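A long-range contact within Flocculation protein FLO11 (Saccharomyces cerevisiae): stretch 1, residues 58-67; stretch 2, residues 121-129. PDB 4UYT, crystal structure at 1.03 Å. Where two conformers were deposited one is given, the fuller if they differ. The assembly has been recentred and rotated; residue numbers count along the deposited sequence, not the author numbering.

Stretch 1, residues 58-67: NIDLKYLWSL
Stretch 2, residues 121-129: IQFEYLQGS

Two segments at least 54 residues apart pair as antiparallel strands, and Trp65, Tyr125 and Leu67 cover the most surface. Leu67 lies across from Phe123 (CA-CA 4.8 Å), Ser66 from Glu124, and Leu64 from Tyr125 (CA-CA 4.4 Å); between the last two pairs the register slips by one residue, a beta bulge. Trp65 is the extra residue. Its phi/psi of -99/-48° leaves the extended region, so consecutive amides converge on one carbonyl: Trp65 N and Ser66 N donate to Glu124 O at 2.8 and 3.1 Å. Glu124 N returns a bond to Ser66 O (2.9 Å), and beyond the bulge Leu126 N, at phi/psi 64/25°, donates to Tyr63 O (2.8 Å).

The bulge turns the CA-to-CB bond of Trp65 toward stretch 2. With chi1 t and chi2 -116°, the indole lays one face against the Gln127-Gly128 backbone; Gly128 CA sits 3.7 Å from the six-membered ring centroid, almost on the normal. A CB on Gly128 would fall 2.5 Å from Trp65 CZ3, a clash, and phi 55° also favours glycine. Glu124 (m, t, chi3 0°) brings OE1 to the indole edge, 3.3 Å from Trp65 CD1, and a water accepts weakly from Trp65 NE1 while donating to that OE1. Ser66 (p) lies on the same sheet face as Glu124.

The other face carries Leu64, Leu67, Phe123 and Tyr125. Both leucines are t,p, and each places CD1 over the ring of its paired aromatic: Leu67 CD1 is 3.5 Å from the Phe123 centroid, Leu64 CD1 4.2 Å from that of Tyr125. Leu67 CD1 also meets Ile121 CG2 at 3.6 Å. Phe123 and Tyr125 are both m, with chi2 76° and -86°. Ile59 (m,t) adds CG2 at 3.8 Å from Tyr125 CE1.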

# COMPACT_ATOMS: atom_id res chain seq x y z
N ASN A 58 -5.46 -16.90 2.75
CA ASN A 58 -4.05 -17.10 2.53
C ASN A 58 -3.81 -17.68 1.14
O ASN A 58 -4.38 -18.70 0.78
CB ASN A 58 -3.47 -18.05 3.58
CG ASN A 58 -1.97 -18.14 3.50
OD1 ASN A 58 -1.30 -17.12 3.53
ND2 ASN A 58 -1.43 -19.34 3.35
N ILE A 59 -2.96 -17.01 0.36
CA ILE A 59 -2.56 -17.46 -0.97
C ILE A 59 -1.06 -17.76 -0.93
O ILE A 59 -0.24 -16.90 -0.66
CB ILE A 59 -2.88 -16.43 -2.06
CG1 ILE A 59 -4.38 -16.16 -2.08
CG2 ILE A 59 -2.36 -16.89 -3.41
CD1 ILE A 59 -4.80 -15.11 -3.08
N ASP A 60 -0.74 -19.01 -1.21
CA ASP A 60 0.64 -19.45 -1.19
C ASP A 60 1.50 -18.65 -2.16
O ASP A 60 1.07 -18.30 -3.26
CB ASP A 60 0.74 -20.93 -1.55
CG ASP A 60 2.10 -21.50 -1.23
OD1 ASP A 60 2.29 -21.96 -0.08
OD2 ASP A 60 3.00 -21.48 -2.11
N LEU A 61 2.75 -18.42 -1.76
CA LEU A 61 3.69 -17.69 -2.60
C LEU A 61 3.86 -18.28 -4.01
O LEU A 61 4.18 -17.57 -4.95
CB LEU A 61 5.06 -17.60 -1.90
CG LEU A 61 6.12 -16.70 -2.57
CD1 LEU A 61 5.67 -15.25 -2.64
CD2 LEU A 61 7.46 -16.81 -1.85
N LYS A 62 3.64 -19.59 -4.16
CA LYS A 62 3.86 -20.24 -5.44
C LYS A 62 2.97 -19.68 -6.54
O LYS A 62 3.32 -19.74 -7.73
CB LYS A 62 3.67 -21.75 -5.33
CG LYS A 62 2.23 -22.20 -5.25
CD LYS A 62 2.12 -23.66 -4.87
CE LYS A 62 0.68 -24.12 -4.92
NZ LYS A 62 0.56 -25.53 -4.43
N TYR A 63 1.82 -19.12 -6.17
CA TYR A 63 0.91 -18.56 -7.16
C TYR A 63 1.36 -17.20 -7.70
O TYR A 63 0.82 -16.73 -8.70
CB TYR A 63 -0.49 -18.40 -6.56
CG TYR A 63 -1.17 -19.69 -6.15
CD1 TYR A 63 -1.73 -20.53 -7.11
CD2 TYR A 63 -1.23 -20.07 -4.82
CE1 TYR A 63 -2.36 -21.71 -6.74
CE2 TYR A 63 -1.85 -21.24 -4.45
CZ TYR A 63 -2.41 -22.06 -5.41
OH TYR A 63 -3.02 -23.22 -5.02
N LEU A 64 2.31 -16.57 -7.03
CA LEU A 64 2.73 -15.20 -7.35
C LEU A 64 3.83 -15.14 -8.42
O LEU A 64 4.84 -15.83 -8.33
CB LEU A 64 3.23 -14.52 -6.08
CG LEU A 64 3.51 -13.02 -6.21
CD1 LEU A 64 2.23 -12.23 -6.39
CD2 LEU A 64 4.26 -12.54 -4.99
N TRP A 65 3.63 -14.27 -9.41
CA TRP A 65 4.66 -13.96 -10.41
C TRP A 65 5.39 -12.65 -10.06
O TRP A 65 6.62 -12.60 -10.06
CB TRP A 65 4.06 -13.93 -11.82
CG TRP A 65 5.03 -13.60 -12.88
CD1 TRP A 65 5.00 -12.50 -13.68
CD2 TRP A 65 6.19 -14.35 -13.27
NE1 TRP A 65 6.07 -12.52 -14.55
CE2 TRP A 65 6.82 -13.64 -14.32
CE3 TRP A 65 6.77 -15.54 -12.83
CZ2 TRP A 65 7.97 -14.11 -14.96
CZ3 TRP A 65 7.92 -16.00 -13.47
CH2 TRP A 65 8.51 -15.27 -14.51
N SER A 66 4.63 -11.60 -9.75
CA SER A 66 5.27 -10.35 -9.43
C SER A 66 4.38 -9.50 -8.55
O SER A 66 3.14 -9.59 -8.59
CB SER A 66 5.64 -9.59 -10.70
OG SER A 66 4.47 -9.17 -11.40
N LEU A 67 5.04 -8.64 -7.79
CA LEU A 67 4.37 -7.74 -6.86
C LEU A 67 5.24 -6.49 -6.78
O LEU A 67 6.43 -6.57 -6.51
CB LEU A 67 4.25 -8.41 -5.50
CG LEU A 67 3.53 -7.59 -4.43
CD1 LEU A 67 2.09 -7.34 -4.80
CD2 LEU A 67 3.62 -8.29 -3.09
N ILE A 121 -0.62 -0.94 -5.69
CA ILE A 121 0.12 -2.17 -5.58
C ILE A 121 -0.36 -3.08 -6.70
O ILE A 121 -1.56 -3.39 -6.79
CB ILE A 121 -0.04 -2.82 -4.19
CG1 ILE A 121 0.31 -1.83 -3.07
CG2 ILE A 121 0.85 -4.06 -4.12
CD1 ILE A 121 0.25 -2.41 -1.68
N GLN A 122 0.59 -3.48 -7.55
CA GLN A 122 0.30 -4.26 -8.74
C GLN A 122 0.65 -5.71 -8.43
O GLN A 122 1.81 -6.05 -8.19
CB GLN A 122 1.11 -3.73 -9.91
CG GLN A 122 0.94 -4.46 -11.23
CD GLN A 122 1.95 -3.98 -12.25
OE1 GLN A 122 2.03 -2.80 -12.55
NE2 GLN A 122 2.75 -4.90 -12.76
N PHE A 123 -0.39 -6.55 -8.48
CA PHE A 123 -0.25 -7.98 -8.26
C PHE A 123 -0.37 -8.70 -9.60
O PHE A 123 -1.27 -8.42 -10.40
CB PHE A 123 -1.41 -8.50 -7.40
CG PHE A 123 -1.39 -8.07 -5.95
CD1 PHE A 123 -1.75 -6.79 -5.58
CD2 PHE A 123 -1.08 -8.98 -4.95
CE1 PHE A 123 -1.75 -6.42 -4.24
CE2 PHE A 123 -1.13 -8.63 -3.61
CZ PHE A 123 -1.48 -7.35 -3.26
N GLU A 124 0.51 -9.67 -9.82
CA GLU A 124 0.36 -10.59 -10.93
C GLU A 124 0.51 -11.99 -10.37
O GLU A 124 1.61 -12.41 -10.02
CB GLU A 124 1.41 -10.36 -12.03
CG GLU A 124 1.29 -9.04 -12.76
CD GLU A 124 2.36 -8.84 -13.84
OE1 GLU A 124 3.22 -9.72 -14.05
OE2 GLU A 124 2.34 -7.77 -14.48
N TYR A 125 -0.61 -12.71 -10.35
CA TYR A 125 -0.62 -14.12 -10.02
C TYR A 125 -0.78 -14.95 -11.29
O TYR A 125 -1.33 -14.49 -12.30
CB TYR A 125 -1.79 -14.44 -9.10
CG TYR A 125 -1.75 -13.82 -7.71
CD1 TYR A 125 -1.08 -14.47 -6.68
CD2 TYR A 125 -2.48 -12.68 -7.40
CE1 TYR A 125 -1.07 -13.97 -5.38
CE2 TYR A 125 -2.50 -12.19 -6.10
CZ TYR A 125 -1.81 -12.83 -5.09
OH TYR A 125 -1.83 -12.40 -3.77
N LEU A 126 -0.28 -16.17 -11.25
CA LEU A 126 -0.51 -17.14 -12.31
C LEU A 126 0.07 -16.74 -13.66
O LEU A 126 -0.40 -17.20 -14.70
CB LEU A 126 -2.02 -17.44 -12.50
CG LEU A 126 -2.81 -18.11 -11.37
CD1 LEU A 126 -4.14 -18.60 -11.92
CD2 LEU A 126 -2.05 -19.27 -10.75
N GLN A 127 1.10 -15.90 -13.66
CA GLN A 127 1.82 -15.55 -14.88
C GLN A 127 3.17 -16.22 -14.82
O GLN A 127 3.59 -16.71 -13.77
CB GLN A 127 1.95 -14.04 -15.02
CG GLN A 127 0.62 -13.31 -15.23
CD GLN A 127 -0.13 -13.76 -16.47
OE1 GLN A 127 -1.36 -13.80 -16.49
NE2 GLN A 127 0.60 -14.09 -17.52
N GLY A 128 3.85 -16.26 -15.96
CA GLY A 128 5.16 -16.89 -16.01
C GLY A 128 5.07 -18.31 -15.50
O GLY A 128 4.10 -19.03 -15.80
N SER A 129 6.06 -18.70 -14.71
CA SER A 129 6.13 -20.05 -14.19
C SER A 129 5.05 -20.34 -13.15
O SER A 129 4.79 -21.49 -12.85
CB SER A 129 7.52 -20.33 -13.60
OG SER A 129 7.88 -19.37 -12.63
O HOH W 1 6.15 -9.17 -14.76
O HOH W 2 3.55 -6.75 -10.44